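Local coordinates for PBP5 (Haemophilus influenzae, PDB 3A3J), which removes the C-terminal D-alanine from peptidoglycan peptide precursors, acting as a serine D,D-carboxypeptidase of the penicillin-binding protein family, at residues T3-T8 and L246-A251; N135-H140 and P145-S150; E174-F177 and I182-P185; M284-T289 and A332-Q337. All coordinates share one frame; numbering follows the deposited sequence.

Interaction 1: T3-T8 and L246-A251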
loop_
_atom_site.group_PDB
_atom_site.type_symbol
_atom_site.label_atom_id
_atom_site.label_comp_id
_atom_site.label_asym_id
_atom_site.label_seq_id
_atom_site.Cartn_x
_atom_site.Cartn_y
_atom_site.Cartn_z
ATOM N N THR A 3 -24.903 4.034 -3.675
ATOM C CA THR A 3 -25.009 2.668 -3.160
ATOM C C THR A 3 -23.693 1.904 -3.306
ATOM O O THR A 3 -23.176 1.739 -4.410
ATOM C CB THR A 3 -26.117 1.854 -3.863
ATOM O OG1 THR A 3 -27.317 2.635 -3.936
ATOM C CG2 THR A 3 -26.396 0.508 -3.124
ATOM N N PRO A 4 -23.135 1.462 -2.177
ATOM C CA PRO A 4 -22.010 0.515 -2.158
ATOM C C PRO A 4 -22.431 -0.868 -2.699
ATOM O O PRO A 4 -23.582 -1.274 -2.505
ATOM C CB PRO A 4 -21.678 0.411 -0.655
ATOM C CG PRO A 4 -22.928 0.902 0.073
ATOM C CD PRO A 4 -23.492 1.954 -0.836
ATOM N N PRO A 5 -21.516 -1.605 -3.362
ATOM C CA PRO A 5 -21.990 -2.890 -3.835
ATOM C C PRO A 5 -22.144 -3.841 -2.675
ATOM O O PRO A 5 -21.686 -3.576 -1.563
ATOM C CB PRO A 5 -20.880 -3.378 -4.795
ATOM C CG PRO A 5 -19.760 -2.371 -4.695
ATOM C CD PRO A 5 -20.057 -1.504 -3.473
ATOM N N GLN A 6 -22.833 -4.931 -2.937
ATOM C CA GLN A 6 -22.983 -5.975 -1.969
ATOM C C GLN A 6 -21.854 -6.990 -2.187
ATOM O O GLN A 6 -21.730 -7.548 -3.265
ATOM C CB GLN A 6 -24.348 -6.614 -2.141
ATOM C CG GLN A 6 -24.434 -7.956 -1.502
ATOM C CD GLN A 6 -24.641 -7.850 -0.014
ATOM O OE1 GLN A 6 -24.069 -8.629 0.768
ATOM N NE2 GLN A 6 -25.476 -6.885 0.401
ATOM N N ILE A 7 -21.048 -7.228 -1.150
ATOM C CA ILE A 7 -19.741 -7.897 -1.272
ATOM C C ILE A 7 -19.788 -9.096 -0.384
ATOM O O ILE A 7 -20.191 -8.981 0.767
ATOM C CB ILE A 7 -18.668 -6.960 -0.784
ATOM C CG1 ILE A 7 -18.666 -5.732 -1.694
ATOM C CG2 ILE A 7 -17.262 -7.619 -0.782
ATOM C CD1 ILE A 7 -18.224 -6.063 -3.132
ATOM N N THR A 8 -19.424 -10.252 -0.917
ATOM C CA THR A 8 -19.376 -11.472 -0.131
ATOM C C THR A 8 -17.998 -11.588 0.507
ATOM O O THR A 8 -17.057 -12.087 -0.140
ATOM C CB THR A 8 -19.570 -12.645 -1.085
ATOM O OG1 THR A 8 -20.955 -12.815 -1.303
ATOM C CG2 THR A 8 -19.046 -13.926 -0.546
ATOM N N LEU A 246 -13.479 -2.806 -7.385
ATOM C CA LEU A 246 -12.696 -1.934 -8.205
ATOM C C LEU A 246 -13.608 -1.184 -9.248
ATOM O O LEU A 246 -13.526 0.043 -9.379
ATOM C CB LEU A 246 -11.580 -2.719 -8.865
ATOM C CG LEU A 246 -10.575 -3.336 -7.871
ATOM C CD1 LEU A 246 -9.604 -4.248 -8.637
ATOM C CD2 LEU A 246 -9.805 -2.224 -7.104
ATOM N N GLN A 247 -14.448 -1.934 -9.974
ATOM C CA GLN A 247 -15.340 -1.379 -11.010
ATOM C C GLN A 247 -16.349 -0.401 -10.443
ATOM O O GLN A 247 -16.596 0.615 -11.041
ATOM C CB GLN A 247 -16.059 -2.488 -11.788
ATOM C CG GLN A 247 -15.149 -3.264 -12.740
ATOM C CD GLN A 247 -15.927 -4.439 -13.362
ATOM O OE1 GLN A 247 -16.912 -4.946 -12.766
ATOM N NE2 GLN A 247 -15.525 -4.838 -14.561
ATOM N N TRP A 248 -16.912 -0.689 -9.283
ATOM C CA TRP A 248 -17.734 0.287 -8.613
ATOM C C TRP A 248 -16.939 1.528 -8.329
ATOM O O TRP A 248 -17.460 2.679 -8.389
ATOM C CB TRP A 248 -18.168 -0.269 -7.283
ATOM C CG TRP A 248 -19.086 0.607 -6.488
ATOM C CD1 TRP A 248 -20.431 0.800 -6.708
ATOM C CD2 TRP A 248 -18.764 1.373 -5.306
ATOM N NE1 TRP A 248 -20.959 1.606 -5.738
ATOM C CE2 TRP A 248 -19.963 1.992 -4.872
ATOM C CE3 TRP A 248 -17.586 1.611 -4.586
ATOM C CZ2 TRP A 248 -20.009 2.833 -3.755
ATOM C CZ3 TRP A 248 -17.633 2.420 -3.479
ATOM C CH2 TRP A 248 -18.843 3.019 -3.060
ATOM N N GLY A 249 -15.681 1.320 -7.941
ATOM C CA GLY A 249 -14.819 2.464 -7.658
ATOM C C GLY A 249 -14.569 3.278 -8.908
ATOM O O GLY A 249 -14.890 4.451 -8.936
ATOM N N PHE A 250 -14.025 2.685 -9.958
ATOM C CA PHE A 250 -13.766 3.426 -11.187
ATOM C C PHE A 250 -15.064 3.962 -11.862
ATOM O O PHE A 250 -15.005 4.951 -12.594
ATOM C CB PHE A 250 -13.008 2.591 -12.201
ATOM C CG PHE A 250 -11.624 2.205 -11.770
ATOM C CD1 PHE A 250 -10.690 3.177 -11.344
ATOM C CD2 PHE A 250 -11.230 0.866 -11.820
ATOM C CE1 PHE A 250 -9.403 2.797 -10.961
ATOM C CE2 PHE A 250 -9.967 0.482 -11.458
ATOM C CZ PHE A 250 -9.055 1.414 -11.002
ATOM N N ALA A 251 -16.205 3.305 -11.622
ATOM C CA ALA A 251 -17.491 3.740 -12.195
ATOM C C ALA A 251 -17.950 5.010 -11.540
ATOM O O ALA A 251 -18.439 5.902 -12.213
ATOM C CB ALA A 251 -18.596 2.671 -12.015
#
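The indole of W248 carries P5 on one face and the carbonyl oxygen of T3 near its edge. P5 CD stands 3.6 Å from the centroid of the five-membered ring and 9° off its normal, a CH-pi contact directly over the ring, while P5 CG lies 3.5 Å from W248 CG. The two side chains cross at about a right angle. The carbonyl carbon of P4 covers the same face nearer the rim, and P4 CA meets W248 CZ2 obliquely at 3.5 Å. The indole N-H is used as well: W248 NE1 donates to T3 O over 2.6 Å, a short but bent bond (135° at the hydrogen), with the oxygen tilted out of the ring plane. W248 reaches the N-terminal chain because its CG is anti to the backbone N (chi1 -177°). One aromatic side chain thus holds three consecutive residues near the chain start. W248 sits near the C-terminal end of helix 235-252, where it meets F253 edge-to-face and rests on T24 and on L14 of strand 11-16; farther along, I7 packs on E241, K244 and L245 of this helix before the chain enters strand 11-16.

Interaction 2: N135-H140 and P145-S150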
loop_
_atom_site.group_PDB
_atom_site.type_symbol
_atom_site.label_atom_id
_atom_site.label_comp_id
_atom_site.label_asym_id
_atom_site.label_seq_id
_atom_site.Cartn_x
_atom_site.Cartn_y
_atom_site.Cartn_z
ATOM N N ASN A 135 0.161 -7.427 13.587
ATOM C CA ASN A 135 1.384 -7.907 14.241
ATOM C C ASN A 135 1.908 -9.190 13.578
ATOM O O ASN A 135 1.181 -10.143 13.432
ATOM C CB ASN A 135 1.130 -8.222 15.736
ATOM C CG ASN A 135 2.400 -8.648 16.446
ATOM O OD1 ASN A 135 3.294 -7.857 16.573
ATOM N ND2 ASN A 135 2.522 -9.901 16.789
ATOM N N PHE A 136 3.173 -9.210 13.215
ATOM C CA PHE A 136 3.736 -10.381 12.549
ATOM C C PHE A 136 4.569 -11.209 13.517
ATOM O O PHE A 136 5.296 -10.674 14.370
ATOM C CB PHE A 136 4.579 -9.956 11.356
ATOM C CG PHE A 136 3.802 -9.218 10.313
ATOM C CD1 PHE A 136 2.794 -9.868 9.586
ATOM C CD2 PHE A 136 4.013 -7.869 10.088
ATOM C CE1 PHE A 136 2.052 -9.193 8.623
ATOM C CE2 PHE A 136 3.226 -7.181 9.113
ATOM C CZ PHE A 136 2.276 -7.840 8.392
ATOM N N THR A 137 4.495 -12.521 13.343
ATOM C CA THR A 137 5.360 -13.448 14.078
ATOM C C THR A 137 6.231 -14.292 13.135
ATOM O O THR A 137 7.020 -15.040 13.619
ATOM C CB THR A 137 4.538 -14.418 14.919
ATOM O OG1 THR A 137 3.632 -15.107 14.059
ATOM C CG2 THR A 137 3.727 -13.727 16.106
ATOM N N THR A 138 6.109 -14.161 11.798
ATOM C CA THR A 138 6.758 -15.049 10.834
ATOM C C THR A 138 6.996 -14.247 9.607
ATOM O O THR A 138 6.337 -13.235 9.391
ATOM C CB THR A 138 5.815 -16.214 10.386
ATOM O OG1 THR A 138 4.652 -15.674 9.700
ATOM C CG2 THR A 138 5.367 -17.095 11.571
ATOM N N PRO A 139 7.909 -14.713 8.746
ATOM C CA PRO A 139 8.026 -14.007 7.472
ATOM C C PRO A 139 7.065 -14.572 6.362
ATOM O O PRO A 139 6.969 -13.978 5.262
ATOM C CB PRO A 139 9.483 -14.223 7.104
ATOM C CG PRO A 139 9.829 -15.567 7.702
ATOM C CD PRO A 139 8.918 -15.797 8.889
ATOM N N HIS A 140 6.305 -15.635 6.675
ATOM C CA HIS A 140 5.488 -16.257 5.660
ATOM C C HIS A 140 4.002 -16.230 5.905
ATOM O O HIS A 140 3.261 -16.441 4.969
ATOM C CB HIS A 140 5.926 -17.721 5.472
ATOM C CG HIS A 140 6.227 -18.446 6.764
ATOM N ND1 HIS A 140 5.274 -18.674 7.737
ATOM C CD2 HIS A 140 7.383 -18.999 7.232
ATOM C CE1 HIS A 140 5.820 -19.335 8.747
ATOM N NE2 HIS A 140 7.097 -19.555 8.459
ATOM N N PRO A 145 -2.295 -17.365 16.523
ATOM C CA PRO A 145 -3.243 -16.290 16.931
ATOM C C PRO A 145 -2.602 -14.941 17.326
ATOM O O PRO A 145 -3.312 -13.962 17.513
ATOM C CB PRO A 145 -4.030 -16.925 18.086
ATOM C CG PRO A 145 -3.065 -17.968 18.675
ATOM C CD PRO A 145 -2.196 -18.464 17.511
ATOM N N ASN A 146 -1.283 -14.872 17.417
ATOM C CA ASN A 146 -0.605 -13.632 17.759
ATOM C C ASN A 146 -0.213 -12.861 16.509
ATOM O O ASN A 146 0.450 -11.787 16.558
ATOM C CB ASN A 146 0.661 -13.941 18.541
ATOM C CG ASN A 146 0.374 -14.567 19.886
ATOM O OD1 ASN A 146 -0.674 -14.314 20.495
ATOM N ND2 ASN A 146 1.296 -15.417 20.356
ATOM N N GLN A 147 -0.583 -13.437 15.370
ATOM C CA GLN A 147 -0.234 -12.846 14.095
ATOM C C GLN A 147 -1.503 -12.494 13.311
ATOM O O GLN A 147 -2.337 -13.386 13.015
ATOM C CB GLN A 147 0.639 -13.830 13.323
ATOM C CG GLN A 147 1.058 -13.272 12.030
ATOM C CD GLN A 147 2.027 -14.135 11.336
ATOM O OE1 GLN A 147 3.128 -13.697 11.064
ATOM N NE2 GLN A 147 1.611 -15.383 10.976
ATOM N N TYR A 148 -1.677 -11.189 13.012
ATOM C CA TYR A 148 -2.984 -10.668 12.551
ATOM C C TYR A 148 -2.726 -9.400 11.771
ATOM O O TYR A 148 -1.629 -8.790 11.842
ATOM C CB TYR A 148 -3.995 -10.339 13.730
ATOM C CG TYR A 148 -3.362 -9.488 14.821
ATOM C CD1 TYR A 148 -3.316 -8.104 14.710
ATOM C CD2 TYR A 148 -2.699 -10.088 15.917
ATOM C CE1 TYR A 148 -2.676 -7.328 15.670
ATOM C CE2 TYR A 148 -2.076 -9.329 16.875
ATOM C CZ TYR A 148 -2.072 -7.955 16.738
ATOM O OH TYR A 148 -1.452 -7.188 17.646
ATOM N N SER A 149 -3.720 -9.026 10.977
ATOM C CA SER A 149 -3.662 -7.759 10.296
ATOM C C SER A 149 -5.103 -7.388 10.121
ATOM O O SER A 149 -6.029 -8.018 10.715
ATOM C CB SER A 149 -2.917 -7.846 8.957
ATOM O OG SER A 149 -2.565 -6.537 8.464
ATOM N N SER A 150 -5.320 -6.411 9.270
ATOM C CA SER A 150 -6.704 -6.013 8.927
ATOM C C SER A 150 -6.736 -5.493 7.477
ATOM O O SER A 150 -5.679 -5.171 6.870
ATOM C CB SER A 150 -7.162 -4.929 9.911
ATOM O OG SER A 150 -6.560 -3.713 9.487
#
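Q147 is stretched out, CG anti to the backbone N (chi1 -178°) and the chain extended beyond it, which brings its amide to the T137-T138 backbone. T138 turns OG1 between its backbone N and carbonyl carbon (chi1 63°), facing that amide. Q147 OE1 takes two bonds: from T138 OG1 at 2.8 Å, in the carbonyl plane on a lone pair, and from T137 N at 2.9 Å, above that plane. A weak bond from T138 N adds to these and helps to fix the amide. T138 OG1 also bonds G141 N, and the T137 hydroxyl has its main partner in D144 OD2. At the other end, N135 and Y148 form a single antiparallel, hydrogen-bonded bridge, N135 N to Y148 O at 2.8 Å and Y148 N to N135 O at 3.1 Å. N135 ND2 adds an almost straight bond (174°) of 2.8 Å to N146 O, which lies in its amide plane. N135 N sits over one face of the Y148 ring, toward its rim. These contacts close the loop on itself ahead of helix 151-164, which S150 caps. H140 O accepts from K39 NZ, so the loop borders the S36/K39 SxxK active site of the beta-lactamase-like fold of penicillin-binding proteins, where K39 is probably the proton acceptor.

Interaction 3: E174-F177 and I182-P185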
loop_
_atom_site.group_PDB
_atom_site.type_symbol
_atom_site.label_atom_id
_atom_site.label_comp_id
_atom_site.label_asym_id
_atom_site.label_seq_id
_atom_site.Cartn_x
_atom_site.Cartn_y
_atom_site.Cartn_z
ATOM N N GLU A 174 3.954 -10.232 -12.583
ATOM C CA GLU A 174 4.512 -11.322 -13.375
ATOM C C GLU A 174 3.542 -12.482 -13.191
ATOM O O GLU A 174 3.114 -12.737 -12.064
ATOM C CB GLU A 174 5.938 -11.679 -12.920
ATOM C CG GLU A 174 6.886 -10.556 -13.286
ATOM C CD GLU A 174 8.277 -10.843 -12.784
ATOM O OE1 GLU A 174 8.454 -11.965 -12.280
ATOM O OE2 GLU A 174 9.168 -9.971 -12.835
ATOM N N LYS A 175 3.163 -13.134 -14.301
ATOM C CA LYS A 175 2.062 -14.139 -14.315
ATOM C C LYS A 175 2.473 -15.562 -13.877
ATOM O O LYS A 175 1.634 -16.356 -13.425
ATOM C CB LYS A 175 1.408 -14.172 -15.721
ATOM C CG LYS A 175 0.464 -12.902 -16.000
ATOM C CD LYS A 175 -0.611 -13.221 -17.065
ATOM C CE LYS A 175 -0.840 -12.146 -18.105
ATOM N NZ LYS A 175 -0.985 -10.851 -17.512
ATOM N N ASP A 176 3.764 -15.851 -13.974
ATOM C CA ASP A 176 4.334 -17.156 -13.529
ATOM C C ASP A 176 5.808 -17.018 -13.197
ATOM O O ASP A 176 6.397 -15.973 -13.451
ATOM C CB ASP A 176 4.111 -18.268 -14.580
ATOM C CG ASP A 176 4.639 -17.887 -15.941
ATOM O OD1 ASP A 176 5.823 -17.592 -16.067
ATOM O OD2 ASP A 176 3.847 -17.823 -16.913
ATOM N N PHE A 177 6.423 -18.075 -12.665
ATOM C CA PHE A 177 7.873 -17.977 -12.365
ATOM C C PHE A 177 8.393 -19.386 -12.454
ATOM O O PHE A 177 7.835 -20.310 -11.865
ATOM C CB PHE A 177 8.084 -17.442 -10.916
ATOM C CG PHE A 177 9.532 -17.522 -10.382
ATOM C CD1 PHE A 177 10.586 -16.984 -11.088
ATOM C CD2 PHE A 177 9.795 -18.031 -9.119
ATOM C CE1 PHE A 177 11.870 -17.027 -10.572
ATOM C CE2 PHE A 177 11.114 -18.027 -8.581
ATOM C CZ PHE A 177 12.111 -17.494 -9.289
ATOM N N ILE A 182 10.601 -26.077 -12.049
ATOM C CA ILE A 182 9.202 -26.061 -11.750
ATOM C C ILE A 182 8.667 -24.632 -12.144
ATOM O O ILE A 182 9.280 -23.604 -11.825
ATOM C CB ILE A 182 8.986 -26.277 -10.271
ATOM C CG1 ILE A 182 9.845 -27.461 -9.773
ATOM C CG2 ILE A 182 7.502 -26.418 -9.937
ATOM C CD1 ILE A 182 9.174 -28.760 -9.835
ATOM N N LYS A 183 7.570 -24.620 -12.914
ATOM C CA LYS A 183 6.913 -23.433 -13.354
ATOM C C LYS A 183 5.659 -23.279 -12.530
ATOM O O LYS A 183 4.853 -24.189 -12.463
ATOM C CB LYS A 183 6.544 -23.579 -14.819
ATOM C CG LYS A 183 6.125 -22.254 -15.412
ATOM C CD LYS A 183 5.502 -22.412 -16.764
ATOM C CE LYS A 183 5.937 -21.243 -17.571
ATOM N NZ LYS A 183 4.931 -21.109 -18.663
ATOM N N GLN A 184 5.493 -22.166 -11.819
ATOM C CA GLN A 184 4.227 -22.031 -11.121
ATOM C C GLN A 184 3.623 -20.644 -11.459
ATOM O O GLN A 184 4.341 -19.671 -11.809
ATOM C CB GLN A 184 4.403 -22.229 -9.594
ATOM C CG GLN A 184 5.273 -23.459 -9.157
ATOM C CD GLN A 184 5.510 -23.439 -7.622
ATOM O OE1 GLN A 184 4.753 -24.042 -6.858
ATOM N NE2 GLN A 184 6.487 -22.665 -7.176
ATOM N N PRO A 185 2.309 -20.553 -11.371
ATOM C CA PRO A 185 1.629 -19.292 -11.786
ATOM C C PRO A 185 1.495 -18.301 -10.604
ATOM O O PRO A 185 1.294 -18.728 -9.486
ATOM C CB PRO A 185 0.209 -19.758 -12.204
ATOM C CG PRO A 185 -0.071 -20.960 -11.343
ATOM C CD PRO A 185 1.371 -21.652 -11.076
HETATM O O HOH W 1 7.852 -21.386 -9.019
#
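This is a beta hairpin at the surface of the D,D-carboxypeptidase domain, in which strands 176-179 and 182-185 run antiparallel as a two-stranded sheet. F177 and Q184 are its hydrogen-bonded pair: F177 N donates to Q184 O at 2.8 Å, and Q184 N returns a straighter bond (169°) to F177 O at 3.0 Å. D176 and P185 make the neighbouring non-hydrogen-bonded pair, their CA atoms 3.9 Å apart. D176 CG sits between its backbone N and carbonyl carbon (chi1 55°), and the K183 side chain, bent at its third torsion, crosses that of D176 obliquely; D176 OD2 to K183 NZ is a long salt bridge of 3.9 Å. The F177 and Q184 side chains lie on the face of the sheet away from D176 and P185, both against helix 88-98, which precedes the probable active-site serine S99; the side chains of Q184 and S99 are about 8 Å apart. K175, just before the strand, leans elsewhere, giving NZ to L191 O and making a cation-pi contact with W192. Q184 NE2 is held by K77 O and also donates to a water at 2.6 Å, and that water donates to F177 O, 3.0 Å away.

Interaction 4: M284-T289 and A332-Q337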
loop_
_atom_site.group_PDB
_atom_site.type_symbol
_atom_site.label_atom_id
_atom_site.label_comp_id
_atom_site.label_asym_id
_atom_site.label_seq_id
_atom_site.Cartn_x
_atom_site.Cartn_y
_atom_site.Cartn_z
ATOM N N MET A 284 3.915 19.725 -0.590
ATOM C CA MET A 284 3.607 18.418 -1.199
ATOM C C MET A 284 2.290 18.409 -1.964
ATOM O O MET A 284 1.363 19.220 -1.661
ATOM C CB MET A 284 3.590 17.330 -0.145
ATOM C CG MET A 284 4.995 16.648 0.007
ATOM S SD MET A 284 5.010 15.115 1.040
ATOM C CE MET A 284 3.934 13.985 0.090
ATOM N N ASP A 285 2.220 17.506 -2.951
ATOM C CA ASP A 285 1.014 17.298 -3.780
ATOM C C ASP A 285 -0.126 16.923 -2.894
ATOM O O ASP A 285 0.106 16.440 -1.828
ATOM C CB ASP A 285 1.239 16.130 -4.729
ATOM C CG ASP A 285 2.073 16.497 -5.916
ATOM O OD1 ASP A 285 2.453 17.673 -6.058
ATOM O OD2 ASP A 285 2.321 15.593 -6.732
ATOM N N HIS A 286 -1.359 17.152 -3.318
ATOM C CA HIS A 286 -2.509 16.723 -2.548
ATOM C C HIS A 286 -3.577 16.307 -3.543
ATOM O O HIS A 286 -3.601 16.841 -4.664
ATOM C CB HIS A 286 -3.090 17.857 -1.695
ATOM C CG HIS A 286 -4.109 17.385 -0.713
ATOM N ND1 HIS A 286 -3.784 16.994 0.571
ATOM C CD2 HIS A 286 -5.450 17.208 -0.828
ATOM C CE1 HIS A 286 -4.878 16.581 1.201
ATOM N NE2 HIS A 286 -5.903 16.695 0.368
ATOM N N PHE A 287 -4.449 15.374 -3.139
ATOM C CA PHE A 287 -5.377 14.730 -4.085
ATOM C C PHE A 287 -6.644 14.517 -3.351
ATOM O O PHE A 287 -6.620 14.229 -2.161
ATOM C CB PHE A 287 -4.900 13.351 -4.589
ATOM C CG PHE A 287 -3.614 13.391 -5.387
ATOM C CD1 PHE A 287 -3.640 13.522 -6.769
ATOM C CD2 PHE A 287 -2.388 13.212 -4.754
ATOM C CE1 PHE A 287 -2.489 13.538 -7.502
ATOM C CE2 PHE A 287 -1.234 13.245 -5.488
ATOM C CZ PHE A 287 -1.271 13.404 -6.854
ATOM N N ILE A 288 -7.764 14.656 -4.034
ATOM C CA ILE A 288 -8.987 14.339 -3.341
ATOM C C ILE A 288 -9.810 13.398 -4.193
ATOM O O ILE A 288 -9.608 13.285 -5.403
ATOM C CB ILE A 288 -9.788 15.618 -2.897
ATOM C CG1 ILE A 288 -10.327 16.379 -4.111
ATOM C CG2 ILE A 288 -8.915 16.496 -2.003
ATOM C CD1 ILE A 288 -11.591 17.257 -3.742
ATOM N N THR A 289 -10.708 12.695 -3.551
ATOM C CA THR A 289 -11.566 11.804 -4.262
ATOM C C THR A 289 -13.027 12.254 -4.100
ATOM O O THR A 289 -13.516 12.397 -2.992
ATOM C CB THR A 289 -11.359 10.355 -3.721
ATOM O OG1 THR A 289 -9.987 9.965 -3.916
ATOM C CG2 THR A 289 -12.327 9.357 -4.404
ATOM N N ALA A 332 -13.194 17.598 2.151
ATOM C CA ALA A 332 -11.755 17.316 2.179
ATOM C C ALA A 332 -10.970 18.604 2.443
ATOM O O ALA A 332 -11.321 19.653 1.917
ATOM C CB ALA A 332 -11.328 16.744 0.831
ATOM N N SER A 333 -9.875 18.509 3.190
ATOM C CA SER A 333 -9.056 19.670 3.522
ATOM C C SER A 333 -7.573 19.317 3.409
ATOM O O SER A 333 -7.236 18.189 3.109
ATOM C CB SER A 333 -9.382 20.146 4.940
ATOM O OG SER A 333 -8.448 19.633 5.866
ATOM N N ALA A 334 -6.685 20.272 3.649
ATOM C CA ALA A 334 -5.256 20.066 3.508
ATOM C C ALA A 334 -4.540 21.311 4.002
ATOM O O ALA A 334 -5.016 22.418 3.790
ATOM C CB ALA A 334 -4.920 19.861 2.077
ATOM N N ASN A 335 -3.378 21.140 4.608
ATOM C CA ASN A 335 -2.654 22.250 5.159
ATOM C C ASN A 335 -2.239 23.269 4.132
ATOM O O ASN A 335 -2.052 22.953 2.988
ATOM C CB ASN A 335 -1.434 21.769 5.948
ATOM C CG ASN A 335 -1.828 21.001 7.155
ATOM O OD1 ASN A 335 -2.971 21.098 7.638
ATOM N ND2 ASN A 335 -0.906 20.233 7.670
ATOM N N LEU A 336 -2.105 24.506 4.583
ATOM C CA LEU A 336 -1.614 25.594 3.746
ATOM C C LEU A 336 -0.387 26.125 4.436
ATOM O O LEU A 336 -0.408 26.366 5.638
ATOM C CB LEU A 336 -2.670 26.671 3.703
ATOM C CG LEU A 336 -2.513 27.840 2.761
ATOM C CD1 LEU A 336 -2.366 27.403 1.312
ATOM C CD2 LEU A 336 -3.781 28.691 2.941
ATOM N N GLN A 337 0.677 26.329 3.689
ATOM C CA GLN A 337 1.915 26.738 4.303
ATOM C C GLN A 337 2.466 28.009 3.715
ATOM O O GLN A 337 2.161 28.405 2.584
ATOM C CB GLN A 337 3.003 25.639 4.199
ATOM C CG GLN A 337 2.618 24.250 4.684
ATOM C CD GLN A 337 3.549 23.189 4.057
ATOM O OE1 GLN A 337 3.268 22.675 2.971
ATOM N NE2 GLN A 337 4.702 22.937 4.698
#
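H286 and S333 bring the nearest polar atoms of this contact together without bonding: H286 NE2 lies 3.4 Å from S333 O at a poor angle, and no hydrogen bond spans the two segments. What joins them is apolar. The methyl of A334 stands over one face of the H286 imidazole, with A334 CB 3.5 Å from the ring centroid and 16° off the normal, a CH-pi contact that leans toward the rim, where CB is 3.4 Å from both H286 CE1 and H286 ND1. With CG anti to the backbone N (chi1 -170°), the ring reaches toward strand 329-338 and turns a face to this methyl. Two residues along, I288 CG2 meets A332 CB at 3.7 Å; I288 CG2 also lies at the edge of the H286 ring, in its plane. The strand axes stay 8.3 Å apart at 172°, and the main chains bond elsewhere: H286 and I288 to strand 253-259, A332 and A334 to Y324 and V322 of strand 318-326. The two strands belong to different sheets and meet through side chains, with no backbone bond between them, consistent with facing layers of a beta sandwich in the C-terminal domain.

Interactions 2 and 3 are both short-range closures within the carboxypeptidase domain, and both include a pair of backbone bonds. Interaction 2 is partly buried beside the active site and adds a gripped amide oxygen, whereas interaction 3 is a surface hairpin with a long ion pair and a bridging water. Interaction 1 spans most of that domain in sequence, fastening the chain start to helix 235-252 at the surface by one indole bond and proline contacts. Interaction 4, partly buried in the C-terminal domain, relies on methyl and ring packing between sheets. It comes within about 7 Å of interaction 1 (nearest atoms), but its centre lies about 41 Å from that of interaction 3.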